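Local atomic coordinates of xylulose kinase (Bifidobacterium adolescentis ATCC 15703, PDB entry 3I8B), a protein that probably catalyses the ATP-dependent phosphorylation of D-xylulose to D-xylulose 5-phosphate, as a member of the FGGY family of carbohydrate kinases. Residues L68-Q74 / A269-N275; Q73-V78 / D89-W93. All blocks are in the same frame, centred on the assembly; numbering follows the deposited sequence.

Contact 1: L68-Q74 / A269-N275; sequences LAVGGQQ and APGGGDN
This is a buried parallel pairing of strands 65-72 and 267-273, the latter an outermost strand of the five-stranded mixed sheet in the N-terminal, actin-like ATPase domain of an FGGY kinase. The register sets Val70 against Gly271, Gly71 against Gly272 and Gly72 against Gly273, with CA-CA distances of 4.6, 4.8 and 5.0 Å. Backbone hydrogen bonds run from Ala269 N to Leu68 O (2.9 Å), Gly272 N to Val70 O (3.0 Å) and Gly72 N to Gly272 O (2.8 Å). Around Pro270 the strand is interrupted, and a water bridges Val70 N and Ala269 O, 3.0 Å from each. The positive phi of Gly271 (77°) favours glycine, and a CB would clash there with Val70 O (2.7 Å) and at Gly273 with Gln74 CG (2.9 Å). Gly273 is the N-cap of helix 274-281, whose first amide, Asp274 N, makes a weak hydrogen bond to Gly72 O (2.8 Å). Gln74 (chi1 m) directs NE2 to Asn275 OD1 in a weak 3.1 Å hydrogen bond, while a second water links Gln74 N (3.1 Å) to Asp274 OD2 (3.0 Å). Helix start and loop thus bring Asp274, the predicted proton acceptor, beside Gln74, a predicted substrate-binding residue.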
loop_
_atom_site.group_PDB
_atom_site.type_symbol
_atom_site.label_atom_id
_atom_site.label_comp_id
_atom_site.label_asym_id
_atom_site.label_seq_id
_atom_site.Cartn_x
_atom_site.Cartn_y
_atom_site.Cartn_z
ATOM N N LEU A 68 -18.616 -0.640 -10.709
ATOM C CA LEU A 68 -18.127 -0.841 -9.356
ATOM C C LEU A 68 -16.642 -1.229 -9.398
ATOM O O LEU A 68 -16.206 -1.940 -10.313
ATOM C CB LEU A 68 -18.954 -1.939 -8.678
ATOM C CG LEU A 68 -18.598 -2.415 -7.269
ATOM C CD1 LEU A 68 -19.869 -2.918 -6.586
ATOM C CD2 LEU A 68 -17.514 -3.507 -7.246
ATOM N N ALA A 69 -15.880 -0.740 -8.419
ATOM C CA ALA A 69 -14.470 -1.105 -8.252
ATOM C C ALA A 69 -14.165 -1.409 -6.798
ATOM O O ALA A 69 -14.701 -0.765 -5.891
ATOM C CB ALA A 69 -13.557 0.008 -8.729
ATOM N N VAL A 70 -13.281 -2.377 -6.576
ATOM C CA VAL A 70 -12.874 -2.730 -5.225
ATOM C C VAL A 70 -11.425 -2.327 -4.971
ATOM O O VAL A 70 -10.515 -2.759 -5.676
ATOM C CB VAL A 70 -13.022 -4.229 -4.977
ATOM C CG1 VAL A 70 -12.611 -4.573 -3.557
ATOM C CG2 VAL A 70 -14.441 -4.660 -5.250
ATOM N N GLY A 71 -11.218 -1.474 -3.975
ATOM C CA GLY A 71 -9.884 -1.179 -3.493
ATOM C C GLY A 71 -9.648 -2.109 -2.315
ATOM O O GLY A 71 -10.536 -2.269 -1.482
ATOM N N GLY A 72 -8.475 -2.735 -2.244
ATOM C CA GLY A 72 -8.236 -3.734 -1.225
ATOM C C GLY A 72 -6.925 -3.592 -0.471
ATOM O O GLY A 72 -5.938 -3.044 -0.991
ATOM N N GLN A 73 -6.908 -4.094 0.759
ATOM C CA GLN A 73 -5.641 -4.228 1.480
ATOM C C GLN A 73 -4.673 -5.010 0.578
ATOM O O GLN A 73 -5.064 -6.001 -0.033
ATOM C CB GLN A 73 -5.848 -4.947 2.821
ATOM C CG GLN A 73 -6.717 -6.197 2.741
ATOM C CD GLN A 73 -6.752 -6.965 4.055
ATOM O OE1 GLN A 73 -5.730 -7.105 4.727
ATOM N NE2 GLN A 73 -7.930 -7.464 4.427
ATOM N N GLN A 74 -3.422 -4.558 0.482
ATOM C CA GLN A 74 -2.463 -5.162 -0.443
ATOM C C GLN A 74 -1.967 -6.535 0.014
ATOM O O GLN A 74 -2.125 -6.895 1.179
ATOM C CB GLN A 74 -1.278 -4.220 -0.693
ATOM C CG GLN A 74 -1.661 -2.868 -1.324
ATOM C CD GLN A 74 -0.500 -2.190 -2.053
ATOM O OE1 GLN A 74 0.135 -2.774 -2.954
ATOM N NE2 GLN A 74 -0.226 -0.948 -1.683
ATOM N N ALA A 269 -14.770 -2.453 -12.790
ATOM C CA ALA A 269 -13.493 -1.808 -13.071
ATOM C C ALA A 269 -12.372 -2.665 -12.472
ATOM O O ALA A 269 -12.645 -3.582 -11.701
ATOM C CB ALA A 269 -13.475 -0.381 -12.495
ATOM N N PRO A 270 -11.111 -2.390 -12.850
ATOM C CA PRO A 270 -10.042 -3.316 -12.470
ATOM C C PRO A 270 -9.819 -3.427 -10.956
ATOM O O PRO A 270 -9.313 -4.451 -10.506
ATOM C CB PRO A 270 -8.812 -2.715 -13.142
ATOM C CG PRO A 270 -9.366 -2.004 -14.342
ATOM C CD PRO A 270 -10.654 -1.401 -13.845
ATOM N N GLY A 271 -10.206 -2.411 -10.191
ATOM C CA GLY A 271 -9.932 -2.392 -8.762
ATOM C C GLY A 271 -8.469 -2.033 -8.512
ATOM O O GLY A 271 -7.768 -1.574 -9.427
ATOM N N GLY A 272 -7.996 -2.230 -7.284
ATOM C CA GLY A 272 -6.605 -1.935 -6.983
ATOM C C GLY A 272 -6.221 -2.072 -5.522
ATOM O O GLY A 272 -7.077 -2.338 -4.661
ATOM N N GLY A 273 -4.931 -1.884 -5.240
ATOM C CA GLY A 273 -4.430 -1.895 -3.865
ATOM C C GLY A 273 -4.741 -0.584 -3.153
ATOM O O GLY A 273 -4.897 0.466 -3.807
ATOM N N ASP A 274 -4.843 -0.629 -1.826
ATOM C CA ASP A 274 -5.334 0.535 -1.091
ATOM C C ASP A 274 -4.497 1.801 -1.279
ATOM O O ASP A 274 -5.047 2.864 -1.544
ATOM C CB ASP A 274 -5.602 0.236 0.395
ATOM C CG ASP A 274 -4.425 -0.421 1.107
ATOM O OD1 ASP A 274 -3.280 -0.401 0.599
ATOM O OD2 ASP A 274 -4.665 -0.971 2.197
ATOM N N ASN A 275 -3.177 1.705 -1.140
ATOM C CA ASN A 275 -2.339 2.889 -1.333
ATOM C C ASN A 275 -2.580 3.615 -2.663
ATOM O O ASN A 275 -2.754 4.837 -2.680
ATOM C CB ASN A 275 -0.867 2.539 -1.171
ATOM C CG ASN A 275 -0.507 2.224 0.265
ATOM O OD1 ASN A 275 -0.015 1.135 0.575
ATOM N ND2 ASN A 275 -0.790 3.167 1.159
HETATM O O HOH W 1 -12.763 -4.240 -8.821
HETATM O O HOH W 2 -2.579 -2.934 2.924
#

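Contact 2: Q73-V78 / D89-W93; sequences QQHGMV and DAMLW
A single direct hydrogen bond, Met77 N to Met91 O at 3.1 Å with a nearly straight 166° angle at the hydrogen, crosses between loop 73-78 and segment 89-93. Two CA-H...O contacts accompany it: Gly76 CA (3.4 Å) shares the acceptor Met91 O, and Ala90 CA approaches Met77 O (3.2 Å). The two segments run in opposite directions, with nearest CA pairs His75-Trp93 (5.6 Å), Gly76-Leu92 (4.2 Å) and Val78-Ala90 (5.1 Å). The close approach at Gly76 leaves little room for a side chain, since a CB there would lie 3.4 Å from Leu92 CD2. Strand 90-91 pairs antiparallel with strand 42-43, so the contact joins this small sheet to the loop between strands 65-72 and 78-80.

The loop turns at His75, which has phi 75° and psi -33°, and Gly76 N makes a hydrogen bond back to Gln74 O at 2.8 Å. One water ties this turn to the partner segment, donating to Gln73 OE1 and Gln74 O (2.8 Å each) and accepting from Trp93 N (2.9 Å).

Apolar contacts are supplied by the selenomethionines Met77 and Met91, with Met77 CE 4.0 Å from Met91 CG, and by Val78 CG2 and Ala90 CB at 4.3 Å. Trp48 of helix 46-58 packs on Gln73, Val78, Ala90 and Leu92.

Gln73 (chi1 p) places OE1 3.7 Å from both Leu92 CD1 and Trp93 CD1, near the plane of the indole at its edge. Gln73 OE1 and Trp93 NE1 are also both hydrogen-bonded to the hydroxyl of Thr14. Because Gln74 and His75 are predicted substrate ligands, this mixture of backbone, water-mediated and apolar links implies a defined position for the probable sugar-binding loop.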
loop_
_atom_site.group_PDB
_atom_site.type_symbol
_atom_site.label_atom_id
_atom_site.label_comp_id
_atom_site.label_asym_id
_atom_site.label_seq_id
_atom_site.Cartn_x
_atom_site.Cartn_y
_atom_site.Cartn_z
ATOM N N GLN A 73 -6.908 -4.094 0.759
ATOM C CA GLN A 73 -5.641 -4.228 1.480
ATOM C C GLN A 73 -4.673 -5.010 0.578
ATOM O O GLN A 73 -5.064 -6.001 -0.033
ATOM C CB GLN A 73 -5.848 -4.947 2.821
ATOM C CG GLN A 73 -6.717 -6.197 2.741
ATOM C CD GLN A 73 -6.752 -6.965 4.055
ATOM O OE1 GLN A 73 -5.730 -7.105 4.727
ATOM N NE2 GLN A 73 -7.930 -7.464 4.427
ATOM N N GLN A 74 -3.422 -4.558 0.482
ATOM C CA GLN A 74 -2.463 -5.162 -0.443
ATOM C C GLN A 74 -1.967 -6.535 0.014
ATOM O O GLN A 74 -2.125 -6.895 1.179
ATOM C CB GLN A 74 -1.278 -4.220 -0.693
ATOM C CG GLN A 74 -1.661 -2.868 -1.324
ATOM C CD GLN A 74 -0.500 -2.190 -2.053
ATOM O OE1 GLN A 74 0.135 -2.774 -2.954
ATOM N NE2 GLN A 74 -0.226 -0.948 -1.683
ATOM N N HIS A 75 -1.412 -7.306 -0.927
ATOM C CA HIS A 75 -0.568 -8.479 -0.628
ATOM C C HIS A 75 -1.294 -9.744 -0.149
ATOM O O HIS A 75 -0.852 -10.856 -0.432
ATOM C CB HIS A 75 0.541 -8.100 0.381
ATOM C CG HIS A 75 1.246 -6.818 0.050
ATOM N ND1 HIS A 75 1.242 -5.721 0.887
ATOM C CD2 HIS A 75 1.971 -6.455 -1.035
ATOM C CE1 HIS A 75 1.943 -4.743 0.341
ATOM N NE2 HIS A 75 2.386 -5.159 -0.833
ATOM N N GLY A 76 -2.400 -9.580 0.577
ATOM C CA GLY A 76 -3.076 -10.720 1.168
ATOM C C GLY A 76 -3.179 -11.910 0.230
ATOM O O GLY A 76 -3.724 -11.810 -0.887
HETATM N N MSE A 77 -2.688 -13.059 0.685
HETATM C CA MSE A 77 -2.685 -14.267 -0.138
HETATM C C MSE A 77 -3.995 -15.050 -0.024
HETATM O O MSE A 77 -4.285 -15.618 1.031
HETATM C CB MSE A 77 -1.519 -15.192 0.259
HETATM C CG MSE A 77 -1.526 -16.531 -0.473
HETATM SE SE MSE A 77 -0.664 -18.034 0.508
HETATM C CE MSE A 77 -2.002 -18.271 1.949
ATOM N N VAL A 78 -4.767 -15.086 -1.111
ATOM C CA VAL A 78 -5.939 -15.956 -1.209
ATOM C C VAL A 78 -5.657 -17.124 -2.163
ATOM O O VAL A 78 -5.484 -16.935 -3.378
ATOM C CB VAL A 78 -7.199 -15.206 -1.714
ATOM C CG1 VAL A 78 -8.417 -16.150 -1.766
ATOM C CG2 VAL A 78 -7.505 -13.995 -0.832
ATOM N N ASP A 89 -6.630 -20.120 5.557
ATOM C CA ASP A 89 -6.820 -18.690 5.815
ATOM C C ASP A 89 -5.922 -17.766 4.993
ATOM O O ASP A 89 -4.773 -18.077 4.716
ATOM C CB ASP A 89 -6.642 -18.377 7.302
ATOM C CG ASP A 89 -7.887 -18.674 8.114
ATOM O OD1 ASP A 89 -8.819 -19.317 7.592
ATOM O OD2 ASP A 89 -7.923 -18.260 9.281
ATOM N N ALA A 90 -6.465 -16.619 4.598
ATOM C CA ALA A 90 -5.661 -15.639 3.911
ATOM C C ALA A 90 -4.650 -15.106 4.891
ATOM O O ALA A 90 -4.979 -14.855 6.056
ATOM C CB ALA A 90 -6.538 -14.505 3.354
HETATM N N MSE A 91 -3.414 -14.948 4.428
HETATM C CA MSE A 91 -2.362 -14.371 5.260
HETATM C C MSE A 91 -2.087 -12.966 4.775
HETATM O O MSE A 91 -1.771 -12.752 3.600
HETATM C CB MSE A 91 -1.097 -15.226 5.193
HETATM C CG MSE A 91 -1.370 -16.684 5.527
HETATM SE SE MSE A 91 0.206 -17.802 5.221
HETATM C CE MSE A 91 1.336 -17.097 6.680
ATOM N N LEU A 92 -2.202 -12.016 5.693
ATOM C CA LEU A 92 -2.347 -10.614 5.350
ATOM C C LEU A 92 -1.041 -9.831 5.396
ATOM O O LEU A 92 0.004 -10.353 5.836
ATOM C CB LEU A 92 -3.397 -9.978 6.274
ATOM C CG LEU A 92 -4.749 -10.701 6.305
ATOM C CD1 LEU A 92 -5.803 -9.891 7.104
ATOM C CD2 LEU A 92 -5.238 -10.985 4.877
ATOM N N TRP A 93 -1.103 -8.580 4.943
ATOM C CA TRP A 93 0.079 -7.719 4.875
ATOM C C TRP A 93 0.816 -7.637 6.219
ATOM O O TRP A 93 2.039 -7.457 6.254
ATOM C CB TRP A 93 -0.303 -6.305 4.430
ATOM C CG TRP A 93 -1.139 -5.591 5.463
ATOM C CD1 TRP A 93 -2.479 -5.724 5.659
ATOM C CD2 TRP A 93 -0.676 -4.663 6.460
ATOM N NE1 TRP A 93 -2.886 -4.929 6.705
ATOM C CE2 TRP A 93 -1.803 -4.265 7.214
ATOM C CE3 TRP A 93 0.574 -4.120 6.778
ATOM C CZ2 TRP A 93 -1.720 -3.347 8.273
ATOM C CZ3 TRP A 93 0.660 -3.209 7.841
ATOM C CH2 TRP A 93 -0.483 -2.835 8.572
HETATM O O HOH W 3 -3.434 -7.966 3.417
#

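In the fold
The order along the chain is 68-74, overlapping 73-78, then 89-93 and finally 269-275; the centres of contacts 1 and 2 lie 13 Å apart, and Gln73 and Gln74 are common to both. Strand 65-72 leaves the five-stranded sheet and becomes the loop of contact 2, which meets 89-93 after only ten intervening residues; the partner in contact 1, by contrast, returns 194 residues later. Contact 2 is therefore nested inside the loop closed by contact 1, and all four segments belong to the N-terminal FGGY domain. Both supply residues to one predicted site, Gln74 being shared: contact 1 brings in Asp274, about 5 Å from Asp11 between side chains, and contact 2 His75.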